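Local coordinates for iron-regulated outer membrane protein (Neisseria meningitidis, PDB 4B7O) that transports iron across the outer membrane as a TonB-dependent transporter, probably taking it up as siderophore complexes, at residues K77-A82 with T704-L709; T83-L88 with V139-V144; V187-G192 with Y201-F206; N691-N696 with N712-T717. One frame throughout, in Å; residues are numbered along the deposited sequence.

Contact 1. Residues K77-A82 with T704-L709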
# COMPACT_ATOMS: atom_id res chain seq x y z
N LYS A 77 -3.73 -14.04 -11.42
CA LYS A 77 -4.27 -14.28 -10.11
C LYS A 77 -5.16 -15.56 -10.07
O LYS A 77 -5.12 -16.32 -9.12
CB LYS A 77 -5.04 -13.05 -9.72
CG LYS A 77 -5.12 -12.79 -8.25
CD LYS A 77 -5.40 -11.33 -8.04
CE LYS A 77 -6.49 -10.82 -8.98
NZ LYS A 77 -7.84 -11.33 -8.57
N ASP A 78 -5.89 -15.83 -11.13
CA ASP A 78 -6.70 -16.99 -11.19
C ASP A 78 -5.87 -18.25 -11.13
O ASP A 78 -6.36 -19.29 -10.80
CB ASP A 78 -7.53 -16.98 -12.48
CG ASP A 78 -8.75 -16.07 -12.39
OD1 ASP A 78 -9.03 -15.59 -11.29
OD2 ASP A 78 -9.41 -15.80 -13.41
N GLU A 79 -4.59 -18.16 -11.44
CA GLU A 79 -3.72 -19.34 -11.47
C GLU A 79 -3.00 -19.48 -10.19
O GLU A 79 -2.20 -20.35 -10.04
CB GLU A 79 -2.71 -19.23 -12.63
CG GLU A 79 -3.43 -19.13 -13.97
CD GLU A 79 -2.47 -19.15 -15.14
OE1 GLU A 79 -1.33 -19.59 -14.93
OE2 GLU A 79 -2.83 -18.73 -16.27
N SER A 80 -3.23 -18.57 -9.26
CA SER A 80 -2.47 -18.55 -8.02
C SER A 80 -3.34 -18.94 -6.82
O SER A 80 -4.58 -18.92 -6.85
CB SER A 80 -1.91 -17.15 -7.82
OG SER A 80 -1.48 -16.88 -6.50
N THR A 81 -2.69 -19.26 -5.74
CA THR A 81 -3.39 -19.73 -4.59
C THR A 81 -3.48 -18.63 -3.49
O THR A 81 -4.17 -18.77 -2.48
CB THR A 81 -2.68 -20.97 -4.19
OG1 THR A 81 -3.65 -21.93 -3.78
CG2 THR A 81 -1.63 -20.71 -3.18
N ALA A 82 -2.82 -17.51 -3.76
CA ALA A 82 -2.67 -16.41 -2.84
C ALA A 82 -4.00 -15.68 -2.56
O ALA A 82 -4.88 -15.55 -3.44
CB ALA A 82 -1.63 -15.47 -3.39
N THR A 704 -11.39 -20.73 -17.89
CA THR A 704 -12.65 -20.66 -17.19
C THR A 704 -12.65 -21.56 -15.97
O THR A 704 -13.53 -21.45 -15.10
CB THR A 704 -13.82 -21.05 -18.09
OG1 THR A 704 -13.40 -22.12 -18.93
CG2 THR A 704 -14.23 -19.89 -18.94
N LEU A 705 -11.71 -22.48 -15.92
CA LEU A 705 -11.63 -23.32 -14.77
C LEU A 705 -10.17 -23.49 -14.44
O LEU A 705 -9.40 -24.05 -15.24
CB LEU A 705 -12.35 -24.66 -15.03
CG LEU A 705 -12.16 -25.79 -14.00
CD1 LEU A 705 -12.80 -25.45 -12.65
CD2 LEU A 705 -12.75 -27.07 -14.57
N ASN A 706 -9.77 -22.93 -13.30
CA ASN A 706 -8.45 -23.23 -12.73
C ASN A 706 -8.51 -24.08 -11.46
O ASN A 706 -9.34 -23.85 -10.55
CB ASN A 706 -7.75 -21.94 -12.35
CG ASN A 706 -7.48 -21.06 -13.54
OD1 ASN A 706 -6.70 -21.41 -14.41
ND2 ASN A 706 -8.08 -19.89 -13.55
N VAL A 707 -7.59 -25.04 -11.38
CA VAL A 707 -7.44 -25.81 -10.16
C VAL A 707 -6.04 -25.58 -9.67
O VAL A 707 -5.09 -25.95 -10.33
CB VAL A 707 -7.66 -27.29 -10.44
CG1 VAL A 707 -7.66 -28.08 -9.12
CG2 VAL A 707 -9.00 -27.47 -11.16
N ASN A 708 -5.88 -24.92 -8.53
CA ASN A 708 -4.53 -24.61 -8.12
C ASN A 708 -4.16 -25.27 -6.86
O ASN A 708 -4.99 -25.43 -5.95
CB ASN A 708 -4.32 -23.13 -7.95
CG ASN A 708 -4.80 -22.36 -9.13
OD1 ASN A 708 -4.30 -22.54 -10.23
ND2 ASN A 708 -5.77 -21.50 -8.91
N LEU A 709 -2.89 -25.62 -6.79
CA LEU A 709 -2.35 -26.26 -5.64
C LEU A 709 -1.01 -25.70 -5.35
O LEU A 709 -0.17 -25.59 -6.24
CB LEU A 709 -2.22 -27.74 -5.92
CG LEU A 709 -1.55 -28.73 -4.98
CD1 LEU A 709 -1.84 -28.56 -3.50
CD2 LEU A 709 -2.04 -30.11 -5.41
O HOH W 1 -6.21 -18.20 -15.87
O HOH W 2 -6.75 -20.66 -6.39
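The amide nitrogen ND2 of Asn-708 is gripped twice. It donates to Asp-78 O at 3.0 Å, tilted 30° from the carbonyl plane, and it gives its other hydrogen to water 2, 2.8 Å away, which in turn donates to Ser-80 O. On the other side of the amide, OD1 of Asn-708 accepts from Asn-696, so both ends of the group are engaged and its flip is fixed. That acceptor lies only 3.0 Å from Glu-79 O, two acceptors that cannot bond each other. Asparagine suits the place because one short side chain can serve a carbonyl and a neighbouring strand together. Asn-706 repeats the pose two residues earlier, with CG set beside its backbone N (chi1 -63°). Its ND2 packs on Asp-78 CB at 3.1 Å, while its OD1 takes hydrogen bonds from Asn-696 and Lys-698.

The loop presents its carbonyls because it is tightly folded. Lys-77 to Ser-80 form a type I turn closed by Ser-80 N to Lys-77 O, 2.9 Å. Ser-80 OG then accepts from Ala-82 N at 3.1 Å, an ST turn. The acids at the bend face basic residues of the barrel: Asp-78 pairs with Arg-188, and Glu-79 with Lys-698 and Arg-646. This is plug-to-wall contact in a TonB-dependent transporter. The loop between helices 74-77 and 85-88 lies against strand 705-712, which runs between strands 684-697 and 736-744.

Contact 2. Residues T83-L88 with V139-V144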
# COMPACT_ATOMS: atom_id res chain seq x y z
N THR A 83 -4.19 -15.26 -1.29
CA THR A 83 -5.41 -14.52 -0.96
C THR A 83 -5.09 -13.21 -0.30
O THR A 83 -6.00 -12.51 0.07
CB THR A 83 -6.32 -15.28 -0.00
OG1 THR A 83 -5.59 -15.49 1.22
CG2 THR A 83 -6.73 -16.62 -0.62
N ASP A 84 -3.81 -12.86 -0.13
CA ASP A 84 -3.44 -11.48 0.17
C ASP A 84 -2.35 -10.95 -0.75
O ASP A 84 -1.72 -11.73 -1.47
CB ASP A 84 -3.02 -11.30 1.66
CG ASP A 84 -1.80 -12.15 2.06
OD1 ASP A 84 -1.05 -12.70 1.22
OD2 ASP A 84 -1.57 -12.28 3.28
N MET A 85 -2.09 -9.64 -0.66
CA MET A 85 -1.00 -9.01 -1.41
C MET A 85 0.37 -9.48 -1.03
O MET A 85 1.23 -9.61 -1.90
CB MET A 85 -1.04 -7.52 -1.23
CG MET A 85 -2.29 -6.91 -1.84
SD MET A 85 -2.30 -6.96 -3.64
CE MET A 85 -4.00 -6.41 -3.88
N ARG A 86 0.61 -9.74 0.24
CA ARG A 86 1.91 -10.22 0.60
C ARG A 86 2.37 -11.44 -0.22
O ARG A 86 3.53 -11.50 -0.63
CB ARG A 86 2.01 -10.50 2.09
CG ARG A 86 3.35 -11.08 2.53
CD ARG A 86 3.38 -11.26 4.05
NE ARG A 86 2.40 -12.27 4.49
CZ ARG A 86 1.83 -12.32 5.71
NH1 ARG A 86 2.10 -11.41 6.64
NH2 ARG A 86 0.99 -13.30 6.01
N GLU A 87 1.48 -12.42 -0.43
CA GLU A 87 1.87 -13.59 -1.19
C GLU A 87 1.85 -13.29 -2.67
O GLU A 87 2.70 -13.72 -3.38
CB GLU A 87 1.03 -14.87 -0.89
CG GLU A 87 1.25 -15.47 0.52
CD GLU A 87 2.65 -16.04 0.71
OE1 GLU A 87 3.20 -16.59 -0.24
OE2 GLU A 87 3.23 -15.90 1.81
N LEU A 88 0.85 -12.57 -3.13
CA LEU A 88 0.72 -12.27 -4.54
C LEU A 88 1.96 -11.59 -5.13
O LEU A 88 2.29 -11.83 -6.30
CB LEU A 88 -0.47 -11.33 -4.75
CG LEU A 88 -1.18 -11.46 -6.07
CD1 LEU A 88 -1.25 -12.92 -6.54
CD2 LEU A 88 -2.58 -10.90 -5.95
N VAL A 139 -5.56 -3.66 0.68
CA VAL A 139 -6.76 -4.18 -0.04
C VAL A 139 -6.69 -5.68 -0.38
O VAL A 139 -5.63 -6.27 -0.47
CB VAL A 139 -6.99 -3.40 -1.34
CG1 VAL A 139 -5.94 -3.80 -2.37
CG2 VAL A 139 -8.39 -3.65 -1.88
N ASP A 140 -7.85 -6.29 -0.57
CA ASP A 140 -7.90 -7.71 -0.72
C ASP A 140 -7.90 -7.99 -2.23
O ASP A 140 -8.75 -7.51 -2.96
CB ASP A 140 -9.15 -8.20 -0.01
CG ASP A 140 -9.56 -9.60 -0.42
OD1 ASP A 140 -8.67 -10.40 -0.75
OD2 ASP A 140 -10.79 -9.88 -0.47
N PRO A 141 -6.94 -8.77 -2.71
CA PRO A 141 -6.77 -9.09 -4.13
C PRO A 141 -7.97 -9.68 -4.79
O PRO A 141 -8.09 -9.64 -6.02
CB PRO A 141 -5.63 -10.13 -4.14
CG PRO A 141 -5.51 -10.60 -2.71
CD PRO A 141 -5.89 -9.38 -1.88
N ALA A 142 -8.84 -10.29 -4.02
CA ALA A 142 -10.07 -10.79 -4.62
C ALA A 142 -10.83 -9.70 -5.42
O ALA A 142 -11.46 -9.97 -6.41
CB ALA A 142 -10.97 -11.37 -3.52
N LEU A 143 -10.75 -8.47 -4.97
CA LEU A 143 -11.47 -7.41 -5.59
C LEU A 143 -10.78 -6.81 -6.84
O LEU A 143 -11.42 -6.15 -7.66
CB LEU A 143 -11.63 -6.32 -4.53
CG LEU A 143 -12.52 -6.64 -3.31
CD1 LEU A 143 -12.38 -5.49 -2.33
CD2 LEU A 143 -13.98 -6.82 -3.69
N VAL A 144 -9.48 -7.02 -6.97
CA VAL A 144 -8.74 -6.27 -7.96
C VAL A 144 -8.66 -6.96 -9.32
O VAL A 144 -8.77 -8.18 -9.41
CB VAL A 144 -7.35 -5.88 -7.42
CG1 VAL A 144 -7.50 -5.37 -6.00
CG2 VAL A 144 -6.40 -7.06 -7.47
O HOH W 3 -8.46 -12.99 -1.29
O HOH W 4 -3.90 -7.97 1.04
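Met-85 reaches across to Val-139, Pro-141 and Val-144 with a bent chain. From CB, its CG lies beside the backbone N (chi1 -65°) and comes within 3.7 Å of Val-139 O. The next torsion (chi2 -70°) folds SD over, and the terminal CE ends among three apolar groups: Val-139 CG1 at 3.6 Å, Pro-141 CD at 4.0 Å and Val-144 CG1 at 4.2 Å. An unbranched, flexible thioether can follow such a bend, and its methyl suits a greasy pocket. The other prominent apolar touch is Leu-88 CD2 on Pro-141 CB, 3.6 Å, the two side chains lying alongside but pointing opposite ways.

Both segments belong to the plug domain, and the short helix 85-88 begins here. Asp-84 is its N-cap, with OD1 accepting from Glu-87 N at 3.0 Å, a role for which a short carboxylate is well made. Met-85 N, in the first turn, instead donates to water 4, which in turn donates to Val-139 O. Water 3 joins the two segments elsewhere: it donates to Thr-83 O and, at 2.7 Å, to Asp-140 OD1, two acceptors that could not bond directly. The other oxygen of Asp-140, OD2, bonds to Ser-250 of the barrel wall.

Contact 3. Residues V187-G192 with Y201-F206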
# COMPACT_ATOMS: atom_id res chain seq x y z
N VAL A 187 -21.46 -16.15 -14.26
CA VAL A 187 -21.20 -16.32 -12.84
C VAL A 187 -19.76 -16.91 -12.59
O VAL A 187 -19.23 -17.71 -13.35
CB VAL A 187 -22.25 -17.28 -12.23
CG1 VAL A 187 -22.07 -17.41 -10.72
CG2 VAL A 187 -23.66 -16.82 -12.56
N ARG A 188 -19.12 -16.49 -11.52
CA ARG A 188 -17.87 -17.10 -11.16
C ARG A 188 -18.00 -17.56 -9.74
O ARG A 188 -18.42 -16.78 -8.90
CB ARG A 188 -16.80 -16.07 -11.25
CG ARG A 188 -15.43 -16.64 -11.02
CD ARG A 188 -14.52 -15.50 -10.64
NE ARG A 188 -13.12 -15.91 -10.60
CZ ARG A 188 -12.39 -15.94 -9.48
NH1 ARG A 188 -12.95 -15.65 -8.29
NH2 ARG A 188 -11.12 -16.31 -9.55
N LEU A 189 -17.71 -18.82 -9.46
CA LEU A 189 -17.62 -19.25 -8.06
C LEU A 189 -16.19 -19.56 -7.78
O LEU A 189 -15.45 -19.99 -8.70
CB LEU A 189 -18.48 -20.48 -7.76
CG LEU A 189 -19.91 -20.40 -8.28
CD1 LEU A 189 -20.42 -21.79 -8.67
CD2 LEU A 189 -20.83 -19.68 -7.30
N ASN A 190 -15.78 -19.39 -6.54
CA ASN A 190 -14.44 -19.91 -6.17
C ASN A 190 -14.35 -20.52 -4.76
O ASN A 190 -15.15 -20.25 -3.92
CB ASN A 190 -13.41 -18.80 -6.37
CG ASN A 190 -13.42 -17.83 -5.23
OD1 ASN A 190 -14.31 -17.00 -5.12
ND2 ASN A 190 -12.47 -17.97 -4.34
N SER A 191 -13.34 -21.32 -4.49
CA SER A 191 -13.13 -21.91 -3.16
C SER A 191 -11.68 -22.09 -2.93
O SER A 191 -10.93 -22.28 -3.88
CB SER A 191 -13.72 -23.31 -3.14
OG SER A 191 -15.05 -23.27 -2.68
N GLY A 192 -11.26 -22.05 -1.68
CA GLY A 192 -9.84 -22.22 -1.36
C GLY A 192 -9.74 -22.91 0.01
O GLY A 192 -10.62 -22.75 0.85
N TYR A 201 -14.04 -18.57 0.03
CA TYR A 201 -14.97 -18.81 -1.06
C TYR A 201 -15.50 -17.50 -1.50
O TYR A 201 -15.39 -16.51 -0.77
CB TYR A 201 -16.13 -19.72 -0.64
CG TYR A 201 -16.92 -19.23 0.53
CD1 TYR A 201 -16.48 -19.49 1.83
CD2 TYR A 201 -18.15 -18.55 0.35
CE1 TYR A 201 -17.20 -19.04 2.94
CE2 TYR A 201 -18.89 -18.11 1.46
CZ TYR A 201 -18.38 -18.35 2.75
OH TYR A 201 -19.05 -17.96 3.86
N GLY A 202 -16.09 -17.50 -2.69
CA GLY A 202 -16.57 -16.28 -3.25
C GLY A 202 -17.46 -16.55 -4.43
O GLY A 202 -17.42 -17.61 -5.00
N ALA A 203 -18.26 -15.56 -4.77
CA ALA A 203 -19.11 -15.67 -5.92
C ALA A 203 -19.23 -14.31 -6.60
O ALA A 203 -19.26 -13.23 -5.98
CB ALA A 203 -20.46 -16.16 -5.50
N SER A 204 -19.32 -14.36 -7.91
CA SER A 204 -19.54 -13.15 -8.63
C SER A 204 -20.60 -13.32 -9.72
O SER A 204 -20.70 -14.41 -10.32
CB SER A 204 -18.20 -12.66 -9.20
OG SER A 204 -18.39 -11.33 -9.63
N VAL A 205 -21.39 -12.27 -9.97
CA VAL A 205 -22.27 -12.21 -11.18
C VAL A 205 -22.06 -10.86 -11.97
O VAL A 205 -21.79 -9.82 -11.38
CB VAL A 205 -23.74 -12.48 -10.77
CG1 VAL A 205 -24.28 -11.41 -9.85
CG2 VAL A 205 -24.65 -12.64 -11.98
N PHE A 206 -22.12 -10.89 -13.29
CA PHE A 206 -21.66 -9.78 -14.08
C PHE A 206 -22.19 -9.89 -15.48
O PHE A 206 -22.60 -10.96 -15.95
CB PHE A 206 -20.11 -9.81 -14.20
CG PHE A 206 -19.55 -11.17 -14.45
CD1 PHE A 206 -19.22 -12.01 -13.38
CD2 PHE A 206 -19.38 -11.63 -15.75
CE1 PHE A 206 -18.74 -13.29 -13.61
CE2 PHE A 206 -18.92 -12.92 -16.00
CZ PHE A 206 -18.58 -13.75 -14.93
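The Phe-206 ring lies obliquely beside the backbone of Val-187 and Arg-188, its CZ 3.8 Å from Val-187 N and its CE1 4.1 Å from Arg-188 CB. Leu-177, Ala-174 and Leu-181 also touch this ring, so the aromatic packs between the strand backbone and helix 174-177 with the residues after it. The second flat group is the amide of Asn-190. With CG placed between the backbone N and the carbonyl carbon (chi1 79°), it lies over Gly-202, OD1 coming to 3.0 Å from Gly-202 CA. Glycine fits there because it brings no side chain under the amide. OD1 also accepts a weak hydrogen bond from Asn-219. The Tyr-201 ring leads away from the pairing, and its hydroxyl bonds to Arg-220.

The backbones form a regular antiparallel ladder. One hydrogen-bonded pair joins Arg-188 N to Ser-204 O at 2.9 Å and Ser-204 N to Arg-188 O at 2.8 Å; Asn-190 and Gly-202 make the other, with Gly-202 N to Asn-190 O longer, 3.2 Å. The non-hydrogen-bonded pairs alternating with them share one face: Val-187 CG2 meets Val-205 CG2 at 4.3 Å, and Leu-189 CD2 meets Ala-203 CB at 4.0 Å. The other face holds Arg-188, whose extended chain carries its guanidinium inward to Asp-78 of the plug.

These two strands form a hairpin of the transmembrane barrel. Strand 185-194 pairs on its other edge with 736-744, closing the cylinder, strand 198-209 goes on to 212-223, and helix 174-177 packs against the inner face.

Contact 4. Residues N691-N696 with N712-T717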
# COMPACT_ATOMS: atom_id res chain seq x y z
N ASN A 691 10.90 -21.13 0.18
CA ASN A 691 10.74 -21.83 -1.07
C ASN A 691 9.33 -22.31 -1.20
O ASN A 691 8.80 -22.85 -0.23
CB ASN A 691 11.64 -23.05 -1.15
CG ASN A 691 13.07 -22.69 -1.41
OD1 ASN A 691 13.90 -22.68 -0.49
ND2 ASN A 691 13.39 -22.40 -2.68
N ASP A 692 8.73 -22.14 -2.39
CA ASP A 692 7.32 -22.52 -2.63
C ASP A 692 7.30 -23.40 -3.87
O ASP A 692 8.16 -23.26 -4.74
CB ASP A 692 6.42 -21.34 -2.92
CG ASP A 692 6.44 -20.24 -1.86
OD1 ASP A 692 6.94 -20.42 -0.73
OD2 ASP A 692 5.88 -19.14 -2.15
N VAL A 693 6.30 -24.27 -3.99
CA VAL A 693 6.03 -24.88 -5.28
C VAL A 693 4.52 -24.75 -5.57
O VAL A 693 3.74 -24.65 -4.67
CB VAL A 693 6.48 -26.34 -5.28
CG1 VAL A 693 7.99 -26.43 -5.01
CG2 VAL A 693 5.75 -27.11 -4.20
N PHE A 694 4.12 -24.68 -6.82
CA PHE A 694 2.71 -24.47 -7.07
C PHE A 694 2.33 -25.17 -8.34
O PHE A 694 3.18 -25.43 -9.20
CB PHE A 694 2.45 -22.97 -7.24
CG PHE A 694 3.34 -22.32 -8.27
CD1 PHE A 694 4.62 -21.91 -7.92
CD2 PHE A 694 2.92 -22.17 -9.58
CE1 PHE A 694 5.47 -21.33 -8.87
CE2 PHE A 694 3.77 -21.60 -10.54
CZ PHE A 694 5.04 -21.19 -10.18
N ALA A 695 1.05 -25.39 -8.53
CA ALA A 695 0.63 -25.94 -9.79
C ALA A 695 -0.65 -25.30 -10.19
O ALA A 695 -1.56 -25.17 -9.37
CB ALA A 695 0.42 -27.46 -9.66
N ASN A 696 -0.75 -24.97 -11.46
CA ASN A 696 -2.02 -24.56 -11.99
C ASN A 696 -2.48 -25.54 -13.07
O ASN A 696 -1.75 -25.82 -14.00
CB ASN A 696 -1.91 -23.12 -12.55
CG ASN A 696 -3.11 -22.76 -13.42
OD1 ASN A 696 -2.95 -22.41 -14.55
ND2 ASN A 696 -4.31 -22.89 -12.88
N ASN A 712 3.50 -23.49 0.04
CA ASN A 712 4.33 -22.37 0.43
C ASN A 712 5.24 -22.67 1.61
O ASN A 712 4.86 -23.40 2.57
CB ASN A 712 3.44 -21.24 0.85
CG ASN A 712 2.84 -20.51 -0.32
OD1 ASN A 712 3.04 -20.87 -1.47
ND2 ASN A 712 2.13 -19.45 -0.04
N ASN A 713 6.41 -22.06 1.59
CA ASN A 713 7.36 -22.27 2.65
C ASN A 713 7.51 -23.80 2.89
O ASN A 713 7.12 -24.33 3.93
CB ASN A 713 6.96 -21.49 3.91
CG ASN A 713 8.07 -21.52 4.95
OD1 ASN A 713 9.11 -22.12 4.69
ND2 ASN A 713 7.89 -20.84 6.08
N VAL A 714 8.07 -24.48 1.89
CA VAL A 714 8.09 -25.92 1.78
C VAL A 714 8.96 -26.47 2.87
O VAL A 714 8.68 -27.59 3.40
CB VAL A 714 8.70 -26.43 0.43
CG1 VAL A 714 8.31 -27.87 0.16
CG2 VAL A 714 8.20 -25.63 -0.74
N PHE A 715 10.04 -25.75 3.20
CA PHE A 715 10.94 -26.25 4.25
C PHE A 715 10.53 -25.80 5.62
O PHE A 715 11.27 -25.99 6.60
CB PHE A 715 12.40 -25.96 3.96
CG PHE A 715 12.84 -26.55 2.68
CD1 PHE A 715 13.01 -27.94 2.56
CD2 PHE A 715 12.97 -25.75 1.55
CE1 PHE A 715 13.39 -28.51 1.33
CE2 PHE A 715 13.33 -26.31 0.34
CZ PHE A 715 13.53 -27.68 0.21
N ASN A 716 9.33 -25.22 5.70
CA ASN A 716 8.79 -24.85 7.00
C ASN A 716 9.81 -24.04 7.80
O ASN A 716 10.06 -24.30 8.96
CB ASN A 716 8.35 -26.09 7.80
CG ASN A 716 7.48 -25.70 8.97
OD1 ASN A 716 6.73 -24.75 8.87
ND2 ASN A 716 7.63 -26.37 10.07
N THR A 717 10.36 -23.05 7.14
CA THR A 717 11.33 -22.13 7.69
C THR A 717 10.73 -21.22 8.67
O THR A 717 9.66 -20.63 8.46
CB THR A 717 11.90 -21.20 6.62
OG1 THR A 717 12.41 -21.99 5.56
CG2 THR A 717 12.97 -20.35 7.21
O HOH W 5 10.91 -22.79 2.58
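Asp-692 and Asn-691, about midway along barrel strand 684-697, hold the start of the loop that follows strand 705-712, where a type I turn runs from Asn-713 to Asn-716. Two backbone N-H groups of this loop are caught in succession. Asn-713 N donates to Asp-692 OD1 at 2.9 Å, nearly straight (173°) but from above the carboxylate plane. Val-714 N donates to Asn-691 O at 2.8 Å, although that oxygen is less surely placed. An aspartate suits the first spot because its oxygen reaches a bend that strand pairing no longer serves.

Within the loop Asn-713 closes a ring of its own. Its OD1 accepts from Thr-717 N at 2.9 Å and its ND2 donates to Thr-717 O at 3.0 Å, in the amide plane, with Val-733 O as a further acceptor. The positive phi of Asn-713 (49°) is a conformation asparagine tolerates well.

Among stacked groups, the Asp-692 carboxylate and the Asn-712 amide lie 22° from parallel. Asp-692 OD2 pairs with Lys-90 of the plug, which probably favours the charged form.

The apolar contacts are looser: Val-693 CG1 is 4.3 Å from Val-714 CG2, whose position is doubtful, and Phe-715 CE2 lies 4.0 Å from Asn-691 CB.

A water bridge completes the polar contacts: water 5 accepts from Asn-691 N and Phe-715 N and donates to Asn-713 OD1 at 2.9 Å.

In the fold
Contacts 1, 3 and 4 all reach the barrel wall, around its closure: strands 684-697, 705-712, 736-744, 185-194 and 198-209 follow one another there. Contact 2 lies within the plug, about 13 Å between centres from contact 1, and Lys-77 joins the two by bonding to Pro-141 O. Along the chain, contacts 2 and 3 both fall inside the long loop that contact 1 closes, while contact 4 crosses contact 1, through adjoining strands. Contacts 3 and 4 are about 25 Å apart between centres. In these contacts the N-terminal plug meets the first barrel strand and the last few, mainly through hydrogen bonds and salt bridges.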